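Local coordinates for protein protocadherin-19 isoform 1 (Danio rerio, PDB 5CO1) that mediates calcium-dependent homophilic cell adhesion, robustly when in complex with the cadherin cdh2, and is essential for early neurulation in the anterior neural plate, at residues A[109-114]-A[140-145]; A[70-75]-A[102-107]. All coordinates share one frame; numbering follows the deposited sequence.

Contact 1: residues A[109-114]-A[140-145]. With CA (calcium ion), chain G; CA (calcium ion), chain F.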
loop_
_atom_site.group_PDB
_atom_site.type_symbol
_atom_site.label_atom_id
_atom_site.label_comp_id
_atom_site.label_asym_id
_atom_site.label_seq_id
_atom_site.Cartn_x
_atom_site.Cartn_y
_atom_site.Cartn_z
ATOM N N ALA A 109 1.265 -7.934 0.176
ATOM C CA ALA A 109 1.151 -8.992 1.165
ATOM C C ALA A 109 1.582 -8.468 2.525
ATOM O O ALA A 109 2.285 -7.456 2.612
ATOM C CB ALA A 109 2.035 -10.155 0.759
ATOM N N PRO A 110 1.194 -9.174 3.596
ATOM C CA PRO A 110 1.629 -8.732 4.920
ATOM C C PRO A 110 3.097 -9.014 5.157
ATOM O O PRO A 110 3.567 -10.056 4.725
ATOM C CB PRO A 110 0.764 -9.555 5.875
ATOM C CG PRO A 110 -0.428 -9.948 5.091
ATOM C CD PRO A 110 0.015 -10.053 3.658
ATOM N N GLU A 111 3.815 -8.020 5.689
ATOM C CA GLU A 111 5.194 -8.167 6.210
ATOM C C GLU A 111 5.138 -8.590 7.683
ATOM O O GLU A 111 4.476 -7.939 8.501
ATOM C CB GLU A 111 5.990 -6.841 6.129
ATOM C CG GLU A 111 5.939 -6.102 4.796
ATOM C CD GLU A 111 6.084 -4.565 4.914
ATOM O OE1 GLU A 111 5.105 -3.854 5.267
ATOM O OE2 GLU A 111 7.154 -4.041 4.533
ATOM N N ILE A 112 5.879 -9.638 8.031
ATOM C CA ILE A 112 5.985 -10.066 9.424
ATOM C C ILE A 112 7.343 -9.704 10.027
ATOM O O ILE A 112 8.352 -10.309 9.686
ATOM C CB ILE A 112 5.820 -11.587 9.557
ATOM C CG1 ILE A 112 4.422 -12.020 9.129
ATOM C CG2 ILE A 112 6.049 -12.021 10.994
ATOM C CD1 ILE A 112 4.286 -13.520 8.921
ATOM N N LYS A 113 7.334 -8.833 11.034
ATOM C CA LYS A 113 8.568 -8.411 11.712
ATOM C C LYS A 113 8.665 -8.925 13.163
ATOM O O LYS A 113 7.719 -8.773 13.962
ATOM C CB LYS A 113 8.691 -6.884 11.665
ATOM C CG LYS A 113 9.336 -6.366 10.385
ATOM C CD LYS A 113 10.776 -6.860 10.236
ATOM C CE LYS A 113 11.632 -5.935 9.378
ATOM N NZ LYS A 113 11.173 -5.900 7.961
ATOM N N LEU A 114 9.770 -9.622 13.444
ATOM C CA LEU A 114 10.277 -9.823 14.818
ATOM C C LEU A 114 10.935 -8.577 15.430
ATOM O O LEU A 114 11.942 -8.087 14.916
ATOM C CB LEU A 114 11.322 -10.938 14.828
ATOM C CG LEU A 114 10.781 -12.361 14.871
ATOM C CD1 LEU A 114 11.896 -13.338 14.534
ATOM C CD2 LEU A 114 10.183 -12.683 16.233
ATOM N N SER A 140 2.802 -5.811 9.365
ATOM C CA SER A 140 2.348 -4.645 8.652
ATOM C C SER A 140 1.887 -4.998 7.233
ATOM O O SER A 140 2.181 -6.066 6.711
ATOM C CB SER A 140 3.475 -3.633 8.589
ATOM O OG SER A 140 4.669 -4.285 8.205
ATOM N N ASP A 141 1.141 -4.075 6.642
ATOM C CA ASP A 141 0.702 -4.161 5.277
ATOM C C ASP A 141 0.684 -2.722 4.758
ATOM O O ASP A 141 -0.011 -1.860 5.305
ATOM C CB ASP A 141 -0.710 -4.789 5.233
ATOM C CG ASP A 141 -1.060 -5.399 3.871
ATOM O OD1 ASP A 141 -1.097 -4.659 2.870
ATOM O OD2 ASP A 141 -1.396 -6.599 3.809
ATOM N N ASN A 142 1.395 -2.486 3.668
ATOM C CA ASN A 142 1.384 -1.188 3.019
ATOM C C ASN A 142 0.060 -0.755 2.383
ATOM O O ASN A 142 -0.017 0.363 1.913
ATOM C CB ASN A 142 2.478 -1.113 1.945
ATOM C CG ASN A 142 3.850 -1.470 2.482
ATOM O OD1 ASN A 142 4.268 -0.976 3.521
ATOM N ND2 ASN A 142 4.527 -2.389 1.809
ATOM N N ASP A 143 -0.933 -1.639 2.263
ATOM C CA ASP A 143 -2.215 -1.268 1.634
ATOM C C ASP A 143 -3.065 -0.521 2.663
ATOM O O ASP A 143 -2.742 -0.528 3.844
ATOM C CB ASP A 143 -2.985 -2.499 1.090
ATOM C CG ASP A 143 -2.221 -3.260 0.004
ATOM O OD1 ASP A 143 -1.779 -2.624 -0.985
ATOM O OD2 ASP A 143 -2.069 -4.513 0.151
ATOM N N SER A 144 -4.178 0.061 2.226
ATOM C CA SER A 144 -5.120 0.743 3.125
ATOM C C SER A 144 -6.424 -0.021 3.358
ATOM O O SER A 144 -6.658 -1.070 2.781
ATOM C CB SER A 144 -5.433 2.131 2.582
ATOM O OG SER A 144 -4.222 2.802 2.248
ATOM N N GLY A 145 -7.176 0.416 4.351
ATOM C CA GLY A 145 -8.435 -0.211 4.709
ATOM C C GLY A 145 -8.315 -1.666 5.123
ATOM O O GLY A 145 -7.393 -2.067 5.867
HETATM CA CA CA G . -2.524 -6.214 1.734
HETATM CA CA CA F . -2.510 -1.205 -2.860
HETATM O O HOH W 1 2.941 -4.843 2.769
#

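Contact 2: residues A[70-75]-A[102-107]. With CA (calcium ion), chain F; CA (calcium ion), chain E; CA (calcium ion), chain G.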
loop_
_atom_site.group_PDB
_atom_site.type_symbol
_atom_site.label_atom_id
_atom_site.label_comp_id
_atom_site.label_asym_id
_atom_site.label_seq_id
_atom_site.Cartn_x
_atom_site.Cartn_y
_atom_site.Cartn_z
ATOM N N LEU A 70 0.565 3.842 -11.942
ATOM C CA LEU A 70 -0.150 4.474 -10.837
ATOM C C LEU A 70 -0.121 3.612 -9.600
ATOM O O LEU A 70 -0.750 2.551 -9.581
ATOM C CB LEU A 70 -1.610 4.662 -11.201
ATOM C CG LEU A 70 -1.947 5.756 -12.189
ATOM C CD1 LEU A 70 -3.440 5.754 -12.391
ATOM C CD2 LEU A 70 -1.488 7.113 -11.697
ATOM N N ASP A 71 0.522 4.106 -8.538
ATOM C CA ASP A 71 0.706 3.333 -7.317
ATOM C C ASP A 71 0.126 4.101 -6.163
ATOM O O ASP A 71 0.600 5.190 -5.855
ATOM C CB ASP A 71 2.182 3.053 -7.087
ATOM C CG ASP A 71 2.452 2.217 -5.834
ATOM O OD1 ASP A 71 1.515 1.726 -5.168
ATOM O OD2 ASP A 71 3.643 2.069 -5.503
ATOM N N HIS A 72 -0.973 3.583 -5.604
ATOM C CA HIS A 72 -1.606 4.180 -4.426
ATOM C C HIS A 72 -0.623 4.358 -3.264
ATOM O O HIS A 72 -0.757 5.286 -2.453
ATOM C CB HIS A 72 -2.761 3.304 -3.944
ATOM C CG HIS A 72 -3.377 3.766 -2.666
ATOM N ND1 HIS A 72 -4.436 4.641 -2.627
ATOM C CD2 HIS A 72 -3.090 3.468 -1.380
ATOM C CE1 HIS A 72 -4.803 4.837 -1.372
ATOM N NE2 HIS A 72 -4.005 4.126 -0.593
ATOM N N GLU A 73 0.288 3.404 -3.110
ATOM C CA GLU A 73 1.194 3.432 -1.949
ATOM C C GLU A 73 2.274 4.534 -2.121
ATOM O O GLU A 73 2.746 5.111 -1.140
ATOM C CB GLU A 73 1.803 2.046 -1.707
ATOM C CG GLU A 73 0.812 1.028 -1.140
ATOM C CD GLU A 73 -0.260 0.545 -2.138
ATOM O OE1 GLU A 73 0.072 0.219 -3.310
ATOM O OE2 GLU A 73 -1.454 0.452 -1.737
ATOM N N GLU A 74 2.508 4.928 -3.373
ATOM C CA GLU A 74 3.351 6.064 -3.725
ATOM C C GLU A 74 2.625 7.417 -3.638
ATOM O O GLU A 74 3.218 8.388 -3.227
ATOM C CB GLU A 74 3.883 5.839 -5.141
ATOM C CG GLU A 74 4.901 6.849 -5.644
ATOM C CD GLU A 74 5.193 6.667 -7.132
ATOM O OE1 GLU A 74 6.099 7.350 -7.653
ATOM O OE2 GLU A 74 4.501 5.858 -7.797
ATOM N N LEU A 75 1.380 7.493 -4.100
ATOM C CA LEU A 75 0.581 8.725 -4.007
ATOM C C LEU A 75 -0.926 8.497 -4.315
ATOM O O LEU A 75 -1.266 8.042 -5.410
ATOM C CB LEU A 75 1.138 9.779 -4.961
ATOM C CG LEU A 75 0.499 11.173 -4.934
ATOM C CD1 LEU A 75 0.442 11.776 -3.539
ATOM C CD2 LEU A 75 1.244 12.118 -5.861
ATOM N N VAL A 102 -6.660 7.812 -6.879
ATOM C CA VAL A 102 -6.095 6.565 -7.205
ATOM C C VAL A 102 -6.574 5.601 -6.176
ATOM O O VAL A 102 -6.246 5.728 -5.013
ATOM C CB VAL A 102 -4.583 6.638 -7.161
ATOM C CG1 VAL A 102 -3.996 5.276 -7.440
ATOM C CG2 VAL A 102 -4.133 7.623 -8.201
ATOM N N ILE A 103 -7.276 4.579 -6.625
ATOM C CA ILE A 103 -7.988 3.732 -5.711
ATOM C C ILE A 103 -7.189 2.497 -5.363
ATOM O O ILE A 103 -6.563 1.890 -6.205
ATOM C CB ILE A 103 -9.425 3.505 -6.217
ATOM C CG1 ILE A 103 -10.166 4.795 -5.918
ATOM C CG2 ILE A 103 -10.133 2.394 -5.444
ATOM C CD1 ILE A 103 -11.205 5.103 -6.920
ATOM N N ASP A 104 -7.078 2.254 -4.069
ATOM C CA ASP A 104 -6.182 1.228 -3.561
ATOM C C ASP A 104 -6.783 -0.145 -3.827
ATOM O O ASP A 104 -8.003 -0.341 -3.675
ATOM C CB ASP A 104 -5.945 1.425 -2.079
ATOM C CG ASP A 104 -5.333 0.211 -1.420
ATOM O OD1 ASP A 104 -4.195 -0.153 -1.799
ATOM O OD2 ASP A 104 -5.973 -0.338 -0.484
ATOM N N ILE A 105 -5.938 -1.021 -4.367
ATOM C CA ILE A 105 -6.164 -2.449 -4.363
ATOM C C ILE A 105 -5.156 -3.240 -3.540
ATOM O O ILE A 105 -4.113 -2.727 -3.128
ATOM C CB ILE A 105 -6.168 -3.020 -5.785
ATOM C CG1 ILE A 105 -4.839 -2.723 -6.471
ATOM C CG2 ILE A 105 -7.330 -2.437 -6.589
ATOM C CD1 ILE A 105 -4.245 -3.912 -7.166
ATOM N N ASN A 106 -5.518 -4.486 -3.236
ATOM C CA ASN A 106 -4.657 -5.351 -2.480
ATOM C C ASN A 106 -3.501 -5.918 -3.311
ATOM O O ASN A 106 -3.504 -7.057 -3.692
ATOM C CB ASN A 106 -5.439 -6.468 -1.880
ATOM C CG ASN A 106 -4.786 -7.005 -0.630
ATOM O OD1 ASN A 106 -3.915 -6.367 -0.052
ATOM N ND2 ASN A 106 -5.233 -8.152 -0.178
ATOM N N ASP A 107 -2.486 -5.114 -3.542
ATOM C CA ASP A 107 -1.301 -5.582 -4.221
ATOM C C ASP A 107 -0.096 -5.712 -3.257
ATOM O O ASP A 107 1.027 -5.682 -3.689
ATOM C CB ASP A 107 -0.971 -4.646 -5.396
ATOM C CG ASP A 107 -0.789 -3.183 -4.973
ATOM O OD1 ASP A 107 -1.330 -2.776 -3.920
ATOM O OD2 ASP A 107 -0.185 -2.412 -5.748
HETATM CA CA CA F . -2.510 -1.205 -2.860
HETATM CA CA CA E . 0.548 -0.456 -5.259
HETATM CA CA CA G . -2.524 -6.214 1.734
HETATM O O HOH W 2 2.502 -1.366 -4.223
HETATM O O HOH W 3 1.511 -0.163 -7.282
#

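Contact 1: residues A[109-114]-A[140-145]
Glu-111 and Ser-140 face each other as an antiparallel hydrogen-bonded pair, the last pair before the two segments diverge. The backbone nitrogen of Glu-111 donates to Ser-140 O at 2.7 Å, and Ser-140 N returns a bond to Glu-111 O at 2.8 Å. A CA-H...O contact from Pro-110 CA reaches the same Ser-140 O, a second donor on that oxygen.

The side chains of the pair lie on one face of the sheet and are joined there as well. Ser-140 OG, set between its own backbone N and carbonyl carbon (chi1 46°), donates to Glu-111 OE1 at 3.0 Å, arriving from well above the carboxylate plane. A water links the two segments just past the paired residues: it donates to Ala-109 O at 2.7 Å, accepts from Asn-142 N, and makes a weak bond to Glu-111 OE1.

Metal binding takes over beyond Ser-140, where Asp-141 and Asp-143 form the Asp-X-Asp (DXD) calcium motif of the second cadherin repeat in the fragment. Asp-141 grips one calcium through both carboxylate oxygens, each at 2.4 Å, while its OD1 also accepts from Asp-143 N in an Asx turn, using the anti lone pair. The turn brings Asp-143 alongside, and it bridges two ions, OD2 to the calcium shared with Asp-141 and OD1 to a second at 2.5 Å. The Pro-110 ring lies alongside Asp-141, its CG 3.7 Å from OD2.

Asn-106, Asn-108, Asn-147 and Asp-193 complete the first calcium site. Further along strand 111-115, Lys-113 pairs with Arg-138 of strand 135-140, while Pro-110 and Ile-112 pack against Ala-191 of strand 184-193.

Contact 2: residues A[70-75]-A[102-107]
Calcium sites of the linker between the two cadherin repeats are built here, where residues 70-75 and 102-107 place Glu-73, Asp-104 and Asp-107 around shared ions. The Glu-73 chain bends at chi2 (71°) and turns its carboxylate so that the oxygens bind different calciums, OE1 one at 2.1 Å and OE2 the other at 2.3 Å. Asp-107 bridges the same two ions, with OD2 on the calcium held by Glu-73 OE1 and OD1 on its partner. To the latter Asp-104 OD1 and the carbonyl oxygen of Ile-105 are also bound. Asp-104 and Glu-73 cross at about a right angle, and their oxygens OD1 and OE2 come within 2.8 Å, a closeness that the calcium between them would offset. Asp-71 OD1 joins the first ion at 2.4 Å, beside two waters, and accepts from Glu-73 N in an Asx turn that fixes the backbone next to the bridging glutamate.

Next to the metal cluster, His-72 ties the segments together. CG lies anti to the backbone N (chi1 174°), and ND1 donates nearly straight, at 166°, to Val-102 O lying in the ring plane, 3.2 Å away. Asp-104 CB sits over the centre of one ring face, 3.4 Å from the centroid, in a CH-pi contact; outside the segments, His-72 NE2 has Ser-144 as its polar partner and Asp-104 has Asn-147. Val-102 CG1 packs against the His-72 backbone.

Glu-15 adds ligands to both ions, and Asp-143 completes the one held by Asp-104. Asp-71 to Glu-73 form the DXE motif and Asp-104 to Asn-108 the DXNDN motif of cadherin linkers.

Overall arrangement
From the N terminus, the chain first reaches 70-75, a loop of the first cadherin repeat, and contact 2 closes when strands 77-86 and 94-103 have brought it back to 102-107. The linker then runs directly into 109-114, and contact 1 closes at 140-145 after strands 123-125 and 135-140. The two loops follow in series, neither nested nor crossed, with centres about 14 Å apart. Metal joins them: Asp-143 shares one calcium with Glu-73, Asp-104, Ile-105 and Asp-107, and another with Asn-106. Ser-144 and His-72 add a probable hydrogen bond between the contacts. Together they couple the end of one repeat to the start of the next.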